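Glycosyl transferases group 1 family protein (Francisella tularensis subsp. tularensis, PDB 5I45) probably transfers sugar units as a group 1 (GT-B clan) glycosyltransferase, of which this chain is the C-terminal, Rossmann-like domain. Local coordinates at residues 19-24 against 62-67; 49-54 against 91-96. One frame throughout, in Å; residues are numbered along the deposited sequence. Where two conformers were deposited one is given.

Interaction 1: 19-24 against 62-67; sequences QQWQDK and TAVVIG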
loop_
_atom_site.group_PDB
_atom_site.type_symbol
_atom_site.label_atom_id
_atom_site.label_comp_id
_atom_site.label_asym_id
_atom_site.label_seq_id
_atom_site.Cartn_x
_atom_site.Cartn_y
_atom_site.Cartn_z
ATOM N N GLN A 19 -8.671 -11.554 -9.664
ATOM C CA GLN A 19 -9.706 -12.373 -9.026
ATOM C C GLN A 19 -9.639 -12.209 -7.497
ATOM O O GLN A 19 -10.662 -12.137 -6.851
ATOM C CB GLN A 19 -9.581 -13.860 -9.414
ATOM C CG GLN A 19 -10.728 -14.707 -8.867
ATOM C CD GLN A 19 -12.043 -14.276 -9.431
ATOM O OE1 GLN A 19 -12.257 -14.370 -10.633
ATOM N NE2 GLN A 19 -12.935 -13.758 -8.576
ATOM N N GLN A 20 -8.433 -12.146 -6.935
ATOM C CA GLN A 20 -8.288 -11.937 -5.484
ATOM C C GLN A 20 -8.919 -10.600 -5.079
ATOM O O GLN A 20 -9.602 -10.529 -4.064
ATOM C CB GLN A 20 -6.824 -11.959 -5.061
ATOM C CG GLN A 20 -6.050 -13.230 -5.337
ATOM C CD GLN A 20 -6.663 -14.431 -4.677
ATOM O OE1 GLN A 20 -7.124 -15.384 -5.351
ATOM N NE2 GLN A 20 -6.771 -14.374 -3.358
ATOM N N TRP A 21 -8.713 -9.564 -5.891
ATOM C CA TRP A 21 -9.354 -8.278 -5.630
ATOM C C TRP A 21 -10.876 -8.409 -5.736
ATOM O O TRP A 21 -11.602 -7.926 -4.858
ATOM C CB TRP A 21 -8.828 -7.201 -6.588
ATOM C CG TRP A 21 -9.557 -5.927 -6.409
ATOM C CD1 TRP A 21 -10.659 -5.525 -7.115
ATOM C CD2 TRP A 21 -9.349 -4.929 -5.390
ATOM N NE1 TRP A 21 -11.144 -4.347 -6.603
ATOM C CE2 TRP A 21 -10.352 -3.948 -5.560
ATOM C CE3 TRP A 21 -8.423 -4.768 -4.360
ATOM C CZ2 TRP A 21 -10.432 -2.815 -4.749
ATOM C CZ3 TRP A 21 -8.530 -3.642 -3.551
ATOM C CH2 TRP A 21 -9.516 -2.701 -3.750
ATOM N N GLN A 22 -11.378 -9.051 -6.798
ATOM C CA GLN A 22 -12.830 -9.233 -6.915
ATOM C C GLN A 22 -13.421 -9.910 -5.679
ATOM O O GLN A 22 -14.507 -9.520 -5.219
ATOM C CB GLN A 22 -13.185 -10.023 -8.188
ATOM C CG GLN A 22 -12.998 -9.238 -9.460
ATOM C CD GLN A 22 -13.878 -8.018 -9.495
ATOM O OE1 GLN A 22 -15.115 -8.131 -9.316
ATOM N NE2 GLN A 22 -13.295 -6.856 -9.722
ATOM N N ASP A 23 -12.710 -10.875 -5.116
ATOM C CA ASP A 23 -13.240 -11.649 -3.978
ATOM C C ASP A 23 -13.405 -10.801 -2.735
ATOM O O ASP A 23 -14.125 -11.186 -1.841
ATOM C CB ASP A 23 -12.322 -12.829 -3.640
ATOM C CG ASP A 23 -12.280 -13.901 -4.719
ATOM O OD1 ASP A 23 -13.104 -13.915 -5.644
ATOM O OD2 ASP A 23 -11.359 -14.723 -4.610
ATOM N N LYS A 24 -12.756 -9.631 -2.686
ATOM C CA LYS A 24 -12.927 -8.714 -1.528
ATOM C C LYS A 24 -14.261 -7.969 -1.528
ATOM O O LYS A 24 -14.647 -7.375 -0.525
ATOM C CB LYS A 24 -11.765 -7.719 -1.458
ATOM C CG LYS A 24 -10.394 -8.377 -1.235
ATOM C CD LYS A 24 -10.339 -9.164 0.062
ATOM C CE LYS A 24 -8.924 -9.581 0.420
ATOM N NZ LYS A 24 -8.913 -10.420 1.639
ATOM N N THR A 62 -8.863 1.802 -6.654
ATOM C CA THR A 62 -9.404 2.003 -5.309
ATOM C C THR A 62 -8.274 1.914 -4.304
ATOM O O THR A 62 -7.399 1.092 -4.451
ATOM C CB THR A 62 -10.454 0.924 -5.036
ATOM O OG1 THR A 62 -11.536 1.156 -5.921
ATOM C CG2 THR A 62 -10.945 0.924 -3.585
ATOM N N ALA A 63 -8.294 2.772 -3.300
ATOM C CA ALA A 63 -7.340 2.746 -2.221
ATOM C C ALA A 63 -8.012 2.175 -0.988
ATOM O O ALA A 63 -9.148 2.562 -0.683
ATOM C CB ALA A 63 -6.830 4.153 -1.926
ATOM N N VAL A 64 -7.300 1.325 -0.248
ATOM C CA VAL A 64 -7.786 0.731 0.983
ATOM C C VAL A 64 -6.817 0.994 2.113
ATOM O O VAL A 64 -5.591 0.905 1.956
ATOM C CB VAL A 64 -8.100 -0.793 0.870
ATOM C CG1 VAL A 64 -9.289 -1.028 -0.028
ATOM C CG2 VAL A 64 -6.918 -1.593 0.383
ATOM N N VAL A 65 -7.375 1.344 3.264
ATOM C CA VAL A 65 -6.586 1.527 4.467
ATOM C C VAL A 65 -6.870 0.283 5.324
ATOM O O VAL A 65 -8.033 0.073 5.764
ATOM C CB VAL A 65 -7.007 2.787 5.204
ATOM C CG1 VAL A 65 -6.228 2.918 6.506
ATOM C CG2 VAL A 65 -6.797 4.006 4.313
ATOM N N ILE A 66 -5.850 -0.548 5.496
ATOM C CA ILE A 66 -5.923 -1.811 6.232
ATOM C C ILE A 66 -5.305 -1.590 7.607
ATOM O O ILE A 66 -4.088 -1.584 7.743
ATOM C CB ILE A 66 -5.142 -2.944 5.502
ATOM C CG1 ILE A 66 -5.539 -3.022 4.018
ATOM C CG2 ILE A 66 -5.336 -4.285 6.208
ATOM C CD1 ILE A 66 -7.002 -3.341 3.807
ATOM N N GLY A 67 -6.140 -1.340 8.607
ATOM C CA GLY A 67 -5.668 -1.124 9.984
ATOM C C GLY A 67 -6.708 -0.312 10.729
ATOM O O GLY A 67 -7.764 0.044 10.166
#
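W21 reaches from helix 17-23 onto T62 and V64, packing against one face of strand 61-66 in the parallel sheet of this Rossmann-like C-terminal domain of a probable GT-B glycosyltransferase. The helix backbone stands well off, with the CA atoms of W21 and T62 10.3 Å apart, and the indole spans the gap because its CG lies anti to the backbone N (chi1 175°). The benzo end of the ring does the touching. CZ2 of W21 comes to 3.8 Å from CB of T62, which sits oblique to the ring; the two side chains cross at about a right angle. V64 CG1 lies near the ring plane, at the edge, 4.1 Å from W21 CH2. This small apolar patch is buried; I26 and W108 also pack on both W21 and V64. The polar atoms beside it are satisfied: W21 NE1 by the carbonyl of G28, T62 OG1 by that of P27. By contrast, the outer side of the helix is exposed and polar. There Q19 and D23, one turn apart, are joined by a hydrogen bond of 2.9 Å from Q19 NE2 to D23 OD1, the oxygen lying close to the amide plane while the donor sits 37° out of the carboxylate plane.

Interaction 2: 49-54 against 91-96; sequences EAAIVT and KQIIFI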
loop_
_atom_site.group_PDB
_atom_site.type_symbol
_atom_site.label_atom_id
_atom_site.label_comp_id
_atom_site.label_asym_id
_atom_site.label_seq_id
_atom_site.Cartn_x
_atom_site.Cartn_y
_atom_site.Cartn_z
ATOM N N GLU A 49 -4.367 11.915 1.149
ATOM C CA GLU A 49 -4.264 13.092 0.290
ATOM C C GLU A 49 -3.754 12.694 -1.097
ATOM O O GLU A 49 -4.281 13.150 -2.124
ATOM C CB GLU A 49 -3.389 14.164 0.944
ATOM C CG GLU A 49 -4.096 14.812 2.133
ATOM C CD GLU A 49 -3.211 15.712 2.959
ATOM O OE1 GLU A 49 -1.983 15.622 2.837
ATOM O OE2 GLU A 49 -3.757 16.489 3.755
ATOM N N ALA A 50 -2.784 11.784 -1.150
ATOM C CA ALA A 50 -2.275 11.302 -2.448
ATOM C C ALA A 50 -3.374 10.558 -3.223
ATOM O O ALA A 50 -3.487 10.708 -4.440
ATOM C CB ALA A 50 -1.073 10.396 -2.260
ATOM N N ALA A 51 -4.143 9.748 -2.509
ATOM C CA ALA A 51 -5.207 8.984 -3.134
ATOM C C ALA A 51 -6.282 9.901 -3.671
ATOM O O ALA A 51 -6.843 9.645 -4.729
ATOM C CB ALA A 51 -5.804 7.967 -2.160
ATOM N N ILE A 52 -6.571 10.988 -2.962
ATOM C CA ILE A 52 -7.589 11.935 -3.410
ATOM C C ILE A 52 -7.163 12.598 -4.728
ATOM O O ILE A 52 -7.980 12.737 -5.638
ATOM C CB ILE A 52 -7.900 12.965 -2.303
ATOM C CG1 ILE A 52 -8.714 12.285 -1.200
ATOM C CG2 ILE A 52 -8.625 14.180 -2.856
ATOM C CD1 ILE A 52 -8.871 13.138 0.029
ATOM N N VAL A 53 -5.906 12.988 -4.838
ATOM C CA VAL A 53 -5.375 13.554 -6.073
ATOM C C VAL A 53 -5.392 12.505 -7.190
ATOM O O VAL A 53 -5.843 12.737 -8.298
ATOM C CB VAL A 53 -3.916 14.045 -5.822
ATOM C CG1 VAL A 53 -3.154 14.312 -7.108
ATOM C CG2 VAL A 53 -3.920 15.270 -4.906
ATOM N N THR A 54 -4.898 11.310 -6.883
ATOM C CA THR A 54 -4.687 10.303 -7.912
ATOM C C THR A 54 -5.974 9.696 -8.441
ATOM O O THR A 54 -6.135 9.491 -9.649
ATOM C CB THR A 54 -3.779 9.196 -7.339
ATOM O OG1 THR A 54 -2.544 9.771 -6.899
ATOM C CG2 THR A 54 -3.500 8.138 -8.365
ATOM N N LYS A 91 -16.423 6.136 -2.914
ATOM C CA LYS A 91 -16.441 4.875 -3.674
ATOM C C LYS A 91 -15.087 4.377 -4.095
ATOM O O LYS A 91 -14.984 3.301 -4.689
ATOM C CB LYS A 91 -17.287 5.014 -4.920
ATOM C CG LYS A 91 -18.748 5.244 -4.581
ATOM C CD LYS A 91 -19.651 5.125 -5.775
ATOM C CE LYS A 91 -19.399 6.224 -6.775
ATOM N NZ LYS A 91 -19.569 7.580 -6.198
ATOM N N GLN A 92 -14.043 5.147 -3.826
ATOM C CA GLN A 92 -12.693 4.784 -4.240
ATOM C C GLN A 92 -11.671 4.777 -3.114
ATOM O O GLN A 92 -10.550 4.386 -3.355
ATOM C CB GLN A 92 -12.210 5.711 -5.359
ATOM C CG GLN A 92 -12.879 5.461 -6.696
ATOM C CD GLN A 92 -12.293 6.356 -7.783
ATOM O OE1 GLN A 92 -11.222 6.063 -8.358
ATOM N NE2 GLN A 92 -12.947 7.449 -8.031
ATOM N N ILE A 93 -12.024 5.233 -1.918
ATOM C CA ILE A 93 -11.093 5.269 -0.773
ATOM C C ILE A 93 -11.855 4.699 0.395
ATOM O O ILE A 93 -12.768 5.333 0.892
ATOM C CB ILE A 93 -10.558 6.668 -0.480
ATOM C CG1 ILE A 93 -9.901 7.226 -1.744
ATOM C CG2 ILE A 93 -9.540 6.601 0.648
ATOM C CD1 ILE A 93 -9.501 8.686 -1.664
ATOM N N ILE A 94 -11.456 3.497 0.831
ATOM C CA ILE A 94 -12.212 2.637 1.765
ATOM C C ILE A 94 -11.386 2.244 2.991
ATOM O O ILE A 94 -10.267 1.749 2.845
ATOM C CB ILE A 94 -12.596 1.294 1.052
ATOM C CG1 ILE A 94 -13.277 1.520 -0.311
ATOM C CG2 ILE A 94 -13.425 0.381 1.933
ATOM C CD1 ILE A 94 -14.652 2.103 -0.238
ATOM N N PHE A 95 -11.926 2.451 4.183
ATOM C CA PHE A 95 -11.265 2.053 5.420
ATOM C C PHE A 95 -11.816 0.693 5.752
ATOM O O PHE A 95 -13.021 0.547 6.015
ATOM C CB PHE A 95 -11.605 3.062 6.517
ATOM C CG PHE A 95 -10.909 4.369 6.339
ATOM C CD1 PHE A 95 -11.418 5.351 5.492
ATOM C CD2 PHE A 95 -9.716 4.619 7.013
ATOM C CE1 PHE A 95 -10.731 6.554 5.328
ATOM C CE2 PHE A 95 -9.051 5.822 6.853
ATOM C CZ PHE A 95 -9.552 6.768 6.003
ATOM N N ILE A 96 -10.954 -0.312 5.732
ATOM C CA ILE A 96 -11.378 -1.700 5.984
ATOM C C ILE A 96 -11.511 -1.961 7.475
ATOM O O ILE A 96 -10.759 -1.442 8.274
ATOM C CB ILE A 96 -10.383 -2.663 5.290
ATOM C CG1 ILE A 96 -10.408 -2.419 3.777
ATOM C CG2 ILE A 96 -10.676 -4.127 5.639
ATOM C CD1 ILE A 96 -11.726 -2.676 3.089
#
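With CG1 anti to its carbonyl carbon (chi1 -56°) and an extended outer bond (chi2 172°), I93 sends CD1 from strand 93-96 to A51 and I52 of helix 44-57. I52 has the same combination, CG1 lying beside the backbone N, and the two isoleucine side chains cross at about a right angle. CD1 of I93 thus meets two neighbouring helix residues: it is 3.7 Å from CG1 of I52 and 3.8 Å from CB of A51. With only a methyl on A51, the backbones come close, the CA atoms of A51 and I93 being 7.3 Å apart. This is helix-on-sheet packing in an alpha/beta Rossmann-like domain, at an edge strand of the parallel sheet. I48 and L55 of the same helix also touch I93, and V84 of helix 74-86 packs on it too. Away from the strand, OG1 of T54 is turned back to its own helix, donating to A50 O at 2.8 Å; that carbonyl also accepts from T54 N. A168 and L171 of helix 164-176 pack on T54. No hydrogen bond or charge pair joins 49-54 to 91-96, so the two segments probably hold together by van der Waals contact and exclusion of water.

Overall arrangement
Both contacts are largely buried, interaction 1 fully, interaction 2 with I52 partly exposed, and they rest on neighbouring parallel strands of one sheet, 61-66 and 93-96, with centres about 12 Å apart. They lie on opposite faces of the sheet: T62 and V64 point to helix 17-23, while A63 points the other way, to A51 of helix 44-57. The strands themselves are joined by probable hydrogen bonds, A63 N to Q92 O at 2.8 Å and I94 N to A63 O at 2.9 Å. Interaction 1 is mixed, an aromatic ring against a threonine and a valine; interaction 2, at the outermost strand 93-96, is wholly aliphatic.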